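Long-range contacts in ribokinase, putative (Burkholderia thailandensis, PDB 3B1N), which probably phosphorylates nucleosides, as a pfkB-family kinase that binds both a nucleoside and an adenine nucleotide: residues B[12-17]-B[103-108]; B[68-73]-B[90-95]. All coordinates share one frame; numbering follows the deposited sequence. Where two conformers were deposited one is given.

Interaction 1 (12-17 with 103-108) and interaction 2 (68-73 with 90-95) are parallel strand pairs in two different sheets of the subunit. Their centres lie 24 Å apart and their nearest atoms about 10 Å apart, so they do not touch. Interaction 1 belongs to the small four-stranded sheet that covers the nucleoside, and its Asp12 binds the ribose of MZR directly. Interaction 2 forms one border of the large nine-stranded sheet; the side chain of Leu70 is about 10 Å from MZR. Along the chain interaction 2 is nested inside the loop closed by interaction 1, and strand 88-95 leads on to strand 101-107.

Interaction 1 (B[12-17]-B[103-108]); sequences DNIMTF and AMITTD. With MZR (5-hydroxy-1-(beta-D-ribofuranosyl)-1H-imidazole-4-carboxamide), chain F.
The edge of the Phe17 ring meets Asp108, whose CB lies near the ring plane, 4.3 Å from Phe17 CD2. Around the same ring His24 makes an edge-to-face contact and Phe37 meets it at an inclined angle. At the far end of the pair the other flat group, the Asp12 carboxylate, takes the ribose diol with one oxygen for each hydroxyl: MZR O2' donates to Asp12 OD1 (2.8 Å) and MZR O3' to Asp12 OD2 (2.5 Å). Aspartate suits this place because its two acceptors match a vicinal diol. Its CG stands anti to the carbonyl carbon (chi1 -69°), beside two apolar neighbours: Ala103 CB is 3.4 Å from Asp12 OD1, and Ile105 CD1 is 3.7 Å from Asp12 CG. A methyl is all that Ala103 brings up to the ribose, which probably suits a residue of the pocket wall.

Between these ends, five backbone hydrogen bonds hold the strands in parallel register, from Asn13 N to Ala103 O through Phe17 N to Thr107 O. Asp12, Ile14, Ile105 and Thr107 share one face, on which Ile14 CG2 packs against Thr107 CG2 at 3.8 Å in the conformer given. On the other face the flexible methionines fit together, with Met15 CE 3.7 Å from Met104 CE in the conformer given, while Met104 SD there lies 3.6 Å from Asn13 CB. This second face packs against the other subunit: its Met15 touches Met104, and its Ala116 touches Met15. Ser8, Gly48, Asn52 and Asp253, with Ser36 of the second subunit, complete the polar grip on MZR. One face closing over the nucleoside and the other meeting a partner sheet is the arrangement of the lid of dimeric ribokinase-family enzymes.

Interaction 2 (B[68-73]-B[90-95]); sequences GTLGAV and EYVRVL
Leu70 turns its CG anti to the carbonyl carbon (chi1 -76°) and its CD1 anti to CA (chi2 167°), and Val92 sets its CG1 anti to the backbone N (chi1 177°). The two side chains slant across each other, and Leu70 CD1 rests 3.7 Å from Val92 CG1. In Val94 the same choice of torsion lays CG1 against Ala72, just beyond Gly71, 3.6 Å from Ala72 CA and 3.8 Å from Ala72 CB. Branched valines suit such positions, since the strand backbone accommodates their two methyls and one of them can reach the neighbouring segment. Leu70, Val92 and Val94 share the face covered by helix 76-85, where Leu79 touches both Leu70 and Val94 and Met82 touches Val92.

The backbone ladder runs from Gly68 to Ala72. It begins with a longer bond, Gly68 N to Tyr91 O at 3.2 Å, where the chain turns a corner at Glu90 and Tyr91; Arg93 N to Gly68 O, Leu70 N to Arg93 O and Leu95 N to Leu70 O follow. Ala72 N to Leu95 O (2.8 Å) closes it, and the small Ala72 CB can sit 3.3 Å from that same Leu95 O. On the other face Thr69, Arg93 and Leu95 alternate with the helix-facing residues. Leu95 CG lies 3.7 Å from Leu70 O, whereas the hydroxyl of Thr69 is bonded to Ala121 O beyond the pair. Arg93 leads its charged end away from the neighbouring strand, as fits an exposed residue on the outermost strand of the sheet within this chain. Two neighbouring parallel strands joined by a helix that packs on one face form the beta-alpha-beta unit 64-71, 76-85, 88-95 of this Rossmann-like kinase fold.

Interaction 1 (B[12-17]-B[103-108])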
loop_
_atom_site.group_PDB
_atom_site.type_symbol
_atom_site.label_atom_id
_atom_site.label_comp_id
_atom_site.label_asym_id
_atom_site.label_seq_id
_atom_site.Cartn_x
_atom_site.Cartn_y
_atom_site.Cartn_z
ATOM N N ASP B 12 1.583 -13.103 -1.842
ATOM C CA ASP B 12 1.175 -11.877 -1.176
ATOM C C ASP B 12 2.254 -11.339 -0.252
ATOM O O ASP B 12 2.817 -12.106 0.530
ATOM C CB ASP B 12 -0.091 -12.104 -0.331
ATOM C CG ASP B 12 -1.319 -12.358 -1.155
ATOM O OD1 ASP B 12 -1.345 -12.106 -2.365
ATOM O OD2 ASP B 12 -2.317 -12.734 -0.530
ATOM N N ASN B 13 2.514 -10.034 -0.329
ATOM C CA ASN B 13 3.353 -9.350 0.684
ATOM C C ASN B 13 2.427 -8.406 1.388
ATOM O O ASN B 13 1.949 -7.457 0.779
ATOM C CB ASN B 13 4.534 -8.645 0.012
ATOM C CG ASN B 13 5.626 -9.668 -0.406
ATOM O OD1 ASN B 13 5.785 -9.972 -1.562
ATOM N ND2 ASN B 13 6.319 -10.237 0.583
ATOM N N ILE B 14 2.118 -8.764 2.637
ATOM C CA ILE B 14 1.086 -8.061 3.394
ATOM C C ILE B 14 1.735 -7.166 4.453
ATOM O O ILE B 14 2.523 -7.629 5.318
ATOM C CB ILE B 14 0.153 -9.051 4.047
ATOM C CG1 ILE B 14 -0.573 -9.860 2.942
ATOM C CG2 ILE B 14 -0.895 -8.293 4.921
ATOM C CD1 ILE B 14 -1.174 -11.152 3.450
ATOM N N MET B 15 1.346 -5.903 4.374
ATOM C CA MET B 15 1.870 -4.898 5.283
ATOM C C MET B 15 0.697 -4.394 6.088
ATOM O O MET B 15 -0.189 -3.708 5.554
ATOM C CB MET B 15 2.485 -3.803 4.432
ATOM C CG MET B 15 3.820 -4.282 3.764
ATOM S SD MET B 15 4.179 -3.396 2.248
ATOM C CE MET B 15 3.102 -4.279 1.073
ATOM N N THR B 16 0.701 -4.780 7.364
ATOM C CA THR B 16 -0.407 -4.558 8.284
ATOM C C THR B 16 -0.217 -3.262 9.060
ATOM O O THR B 16 0.682 -3.187 9.911
ATOM C CB THR B 16 -0.490 -5.671 9.376
ATOM O OG1 THR B 16 -0.565 -6.960 8.767
ATOM C CG2 THR B 16 -1.752 -5.486 10.205
ATOM N N PHE B 17 -1.038 -2.268 8.763
ATOM C CA PHE B 17 -1.009 -1.024 9.599
ATOM C C PHE B 17 -1.846 -1.344 10.798
ATOM O O PHE B 17 -3.047 -1.667 10.661
ATOM C CB PHE B 17 -1.571 0.174 8.855
ATOM C CG PHE B 17 -1.743 1.408 9.722
ATOM C CD1 PHE B 17 -0.602 2.009 10.254
ATOM C CD2 PHE B 17 -3.002 1.984 9.942
ATOM C CE1 PHE B 17 -0.715 3.123 11.045
ATOM C CE2 PHE B 17 -3.114 3.120 10.770
ATOM C CZ PHE B 17 -1.956 3.654 11.326
ATOM N N ALA B 103 1.184 -9.680 -5.107
ATOM C CA ALA B 103 0.373 -8.573 -4.567
ATOM C C ALA B 103 1.106 -7.951 -3.415
ATOM O O ALA B 103 1.605 -8.643 -2.536
ATOM C CB ALA B 103 -0.986 -9.126 -4.059
ATOM N N MET B 104 1.208 -6.621 -3.443
ATOM C CA MET B 104 1.764 -5.886 -2.313
ATOM C C MET B 104 0.562 -5.208 -1.664
ATOM O O MET B 104 -0.044 -4.329 -2.249
ATOM C CB MET B 104 2.814 -4.860 -2.809
ATOM C CG MET B 104 3.961 -5.449 -3.630
ATOM S SD MET B 104 5.177 -6.243 -2.551
ATOM C CE MET B 104 5.712 -4.894 -1.511
ATOM N N ILE B 105 0.157 -5.722 -0.510
ATOM C CA ILE B 105 -1.108 -5.345 0.121
ATOM C C ILE B 105 -0.879 -4.557 1.413
ATOM O O ILE B 105 -0.247 -5.058 2.320
ATOM C CB ILE B 105 -1.872 -6.664 0.474
ATOM C CG1 ILE B 105 -2.021 -7.532 -0.773
ATOM C CG2 ILE B 105 -3.252 -6.364 1.180
ATOM C CD1 ILE B 105 -2.663 -8.956 -0.460
ATOM N N THR B 106 -1.417 -3.329 1.460
ATOM C CA THR B 106 -1.407 -2.601 2.735
ATOM C C THR B 106 -2.765 -2.599 3.383
ATOM O O THR B 106 -3.740 -2.182 2.750
ATOM C CB THR B 106 -0.861 -1.229 2.602
ATOM O OG1 THR B 106 0.428 -1.314 2.007
ATOM C CG2 THR B 106 -0.841 -0.608 4.033
ATOM N N THR B 107 -2.860 -3.201 4.572
ATOM C CA THR B 107 -4.141 -3.342 5.219
ATOM C C THR B 107 -4.259 -2.441 6.463
ATOM O O THR B 107 -3.240 -2.029 7.008
ATOM C CB THR B 107 -4.439 -4.868 5.529
ATOM O OG1 THR B 107 -5.606 -4.972 6.340
ATOM C CG2 THR B 107 -3.258 -5.580 6.212
ATOM N N ASP B 108 -5.476 -2.146 6.858
ATOM C CA ASP B 108 -5.702 -1.663 8.216
ATOM C C ASP B 108 -6.569 -2.669 8.926
ATOM O O ASP B 108 -6.837 -3.753 8.352
ATOM C CB ASP B 108 -6.249 -0.226 8.295
ATOM C CG ASP B 108 -7.720 -0.101 7.925
ATOM O OD1 ASP B 108 -8.404 -1.119 7.620
ATOM O OD2 ASP B 108 -8.235 1.020 7.952
HETATM N N1 MZR F . -6.723 -9.319 -9.273
HETATM O O3 MZR F . -6.375 -11.172 -7.216
HETATM C C4 MZR F . -6.061 -9.978 -6.530
HETATM C C5 MZR F . -6.074 -8.649 -7.098
HETATM C C6 MZR F . -6.388 -8.309 -8.487
HETATM O O6 MZR F . -6.297 -7.099 -8.785
HETATM N N7 MZR F . -5.707 -7.862 -6.049
HETATM C C8 MZR F . -5.507 -8.648 -4.967
HETATM N N9 MZR F . -5.720 -9.966 -5.249
HETATM C "C1'" MZR F . -5.648 -11.099 -4.311
HETATM C "C2'" MZR F . -4.429 -11.186 -3.409
HETATM O "O2'" MZR F . -3.493 -12.022 -4.081
HETATM C "C3'" MZR F . -5.031 -11.742 -2.094
HETATM O "O3'" MZR F . -4.541 -13.011 -1.655
HETATM C "C4'" MZR F . -6.514 -11.805 -2.347
HETATM O "O4'" MZR F . -6.714 -10.873 -3.394
HETATM C "C5'" MZR F . -7.300 -11.401 -1.122
HETATM O "O5'" MZR F . -8.703 -11.532 -1.475
#

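Interaction 2 (B[68-73]-B[90-95])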
loop_
_atom_site.group_PDB
_atom_site.type_symbol
_atom_site.label_atom_id
_atom_site.label_comp_id
_atom_site.label_asym_id
_atom_site.label_seq_id
_atom_site.Cartn_x
_atom_site.Cartn_y
_atom_site.Cartn_z
ATOM N N GLY B 68 -6.219 -21.454 -12.738
ATOM C CA GLY B 68 -5.456 -20.191 -12.796
ATOM C C GLY B 68 -4.097 -20.440 -13.381
ATOM O O GLY B 68 -3.703 -21.609 -13.635
ATOM N N THR B 69 -3.345 -19.351 -13.583
ATOM C CA THR B 69 -2.003 -19.452 -14.131
ATOM C C THR B 69 -0.935 -18.998 -13.130
ATOM O O THR B 69 -1.151 -18.007 -12.398
ATOM C CB THR B 69 -1.895 -18.581 -15.433
ATOM O OG1 THR B 69 -2.531 -17.318 -15.203
ATOM C CG2 THR B 69 -2.655 -19.256 -16.564
ATOM N N LEU B 70 0.167 -19.747 -13.099
ATOM C CA LEU B 70 1.394 -19.451 -12.328
ATOM C C LEU B 70 2.575 -19.265 -13.288
ATOM O O LEU B 70 2.475 -19.616 -14.482
ATOM C CB LEU B 70 1.749 -20.584 -11.356
ATOM C CG LEU B 70 0.851 -20.612 -10.112
ATOM C CD1 LEU B 70 1.124 -21.987 -9.418
ATOM C CD2 LEU B 70 1.198 -19.435 -9.199
ATOM N N GLY B 71 3.655 -18.673 -12.789
ATOM C CA GLY B 71 4.860 -18.456 -13.641
ATOM C C GLY B 71 5.937 -19.448 -13.231
ATOM O O GLY B 71 6.201 -19.588 -12.040
ATOM N N ALA B 72 6.574 -20.126 -14.187
ATOM C CA ALA B 72 7.581 -21.136 -13.859
ATOM C C ALA B 72 8.732 -20.688 -12.997
ATOM O O ALA B 72 9.321 -21.499 -12.279
ATOM C CB ALA B 72 8.129 -21.772 -15.148
ATOM N N VAL B 73 9.110 -19.412 -13.065
ATOM C CA VAL B 73 10.276 -18.984 -12.336
ATOM C C VAL B 73 10.096 -19.236 -10.860
ATOM O O VAL B 73 11.057 -19.584 -10.174
ATOM C CB VAL B 73 10.598 -17.481 -12.587
ATOM C CG1 VAL B 73 11.789 -16.965 -11.677
ATOM C CG2 VAL B 73 10.917 -17.265 -14.031
ATOM N N GLU B 90 -4.857 -29.957 -11.576
ATOM C CA GLU B 90 -5.424 -30.300 -12.901
ATOM C C GLU B 90 -5.516 -29.043 -13.798
ATOM O O GLU B 90 -5.060 -29.066 -14.968
ATOM C CB GLU B 90 -6.825 -30.931 -12.703
ATOM C CG GLU B 90 -7.529 -31.264 -14.003
ATOM C CD GLU B 90 -8.839 -32.029 -13.795
ATOM O OE1 GLU B 90 -9.436 -32.444 -14.809
ATOM O OE2 GLU B 90 -9.305 -32.177 -12.637
ATOM N N TYR B 91 -6.046 -27.951 -13.243
ATOM C CA TYR B 91 -6.338 -26.724 -14.036
ATOM C C TYR B 91 -5.414 -25.557 -13.677
ATOM O O TYR B 91 -5.739 -24.403 -13.989
ATOM C CB TYR B 91 -7.807 -26.310 -13.863
ATOM C CG TYR B 91 -8.785 -27.407 -14.229
ATOM C CD1 TYR B 91 -8.872 -27.837 -15.546
ATOM C CD2 TYR B 91 -9.598 -27.997 -13.263
ATOM C CE1 TYR B 91 -9.751 -28.868 -15.911
ATOM C CE2 TYR B 91 -10.507 -29.024 -13.612
ATOM C CZ TYR B 91 -10.556 -29.450 -14.939
ATOM O OH TYR B 91 -11.462 -30.444 -15.294
ATOM N N VAL B 92 -4.292 -25.876 -13.017
ATOM C CA VAL B 92 -3.248 -24.866 -12.692
ATOM C C VAL B 92 -2.201 -24.940 -13.825
ATOM O O VAL B 92 -1.436 -25.923 -13.916
ATOM C CB VAL B 92 -2.617 -25.104 -11.304
ATOM C CG1 VAL B 92 -1.484 -24.088 -11.034
ATOM C CG2 VAL B 92 -3.685 -24.976 -10.241
ATOM N N ARG B 93 -2.139 -23.918 -14.675
ATOM C CA ARG B 93 -1.204 -23.924 -15.807
ATOM C C ARG B 93 0.019 -23.098 -15.444
ATOM O O ARG B 93 -0.123 -21.996 -14.925
ATOM C CB ARG B 93 -1.871 -23.417 -17.088
ATOM C CG ARG B 93 -0.877 -23.267 -18.228
ATOM C CD ARG B 93 -1.340 -23.808 -19.548
ATOM N NE ARG B 93 -0.506 -23.301 -20.639
ATOM C CZ ARG B 93 -0.981 -23.084 -21.862
ATOM N NH1 ARG B 93 -0.188 -22.611 -22.835
ATOM N NH2 ARG B 93 -2.265 -23.357 -22.085
ATOM N N VAL B 94 1.183 -23.647 -15.686
ATOM C CA VAL B 94 2.445 -22.976 -15.379
ATOM C C VAL B 94 3.098 -22.434 -16.656
ATOM O O VAL B 94 3.400 -23.210 -17.572
ATOM C CB VAL B 94 3.398 -23.934 -14.680
ATOM C CG1 VAL B 94 4.734 -23.235 -14.393
ATOM C CG2 VAL B 94 2.769 -24.401 -13.359
ATOM N N LEU B 95 3.348 -21.128 -16.714
ATOM C CA LEU B 95 3.930 -20.532 -17.942
ATOM C C LEU B 95 5.430 -20.414 -17.861
ATOM O O LEU B 95 5.992 -19.903 -16.888
ATOM C CB LEU B 95 3.363 -19.139 -18.172
ATOM C CG LEU B 95 1.860 -18.979 -18.053
ATOM C CD1 LEU B 95 1.477 -17.488 -18.263
ATOM C CD2 LEU B 95 1.157 -19.898 -19.034
#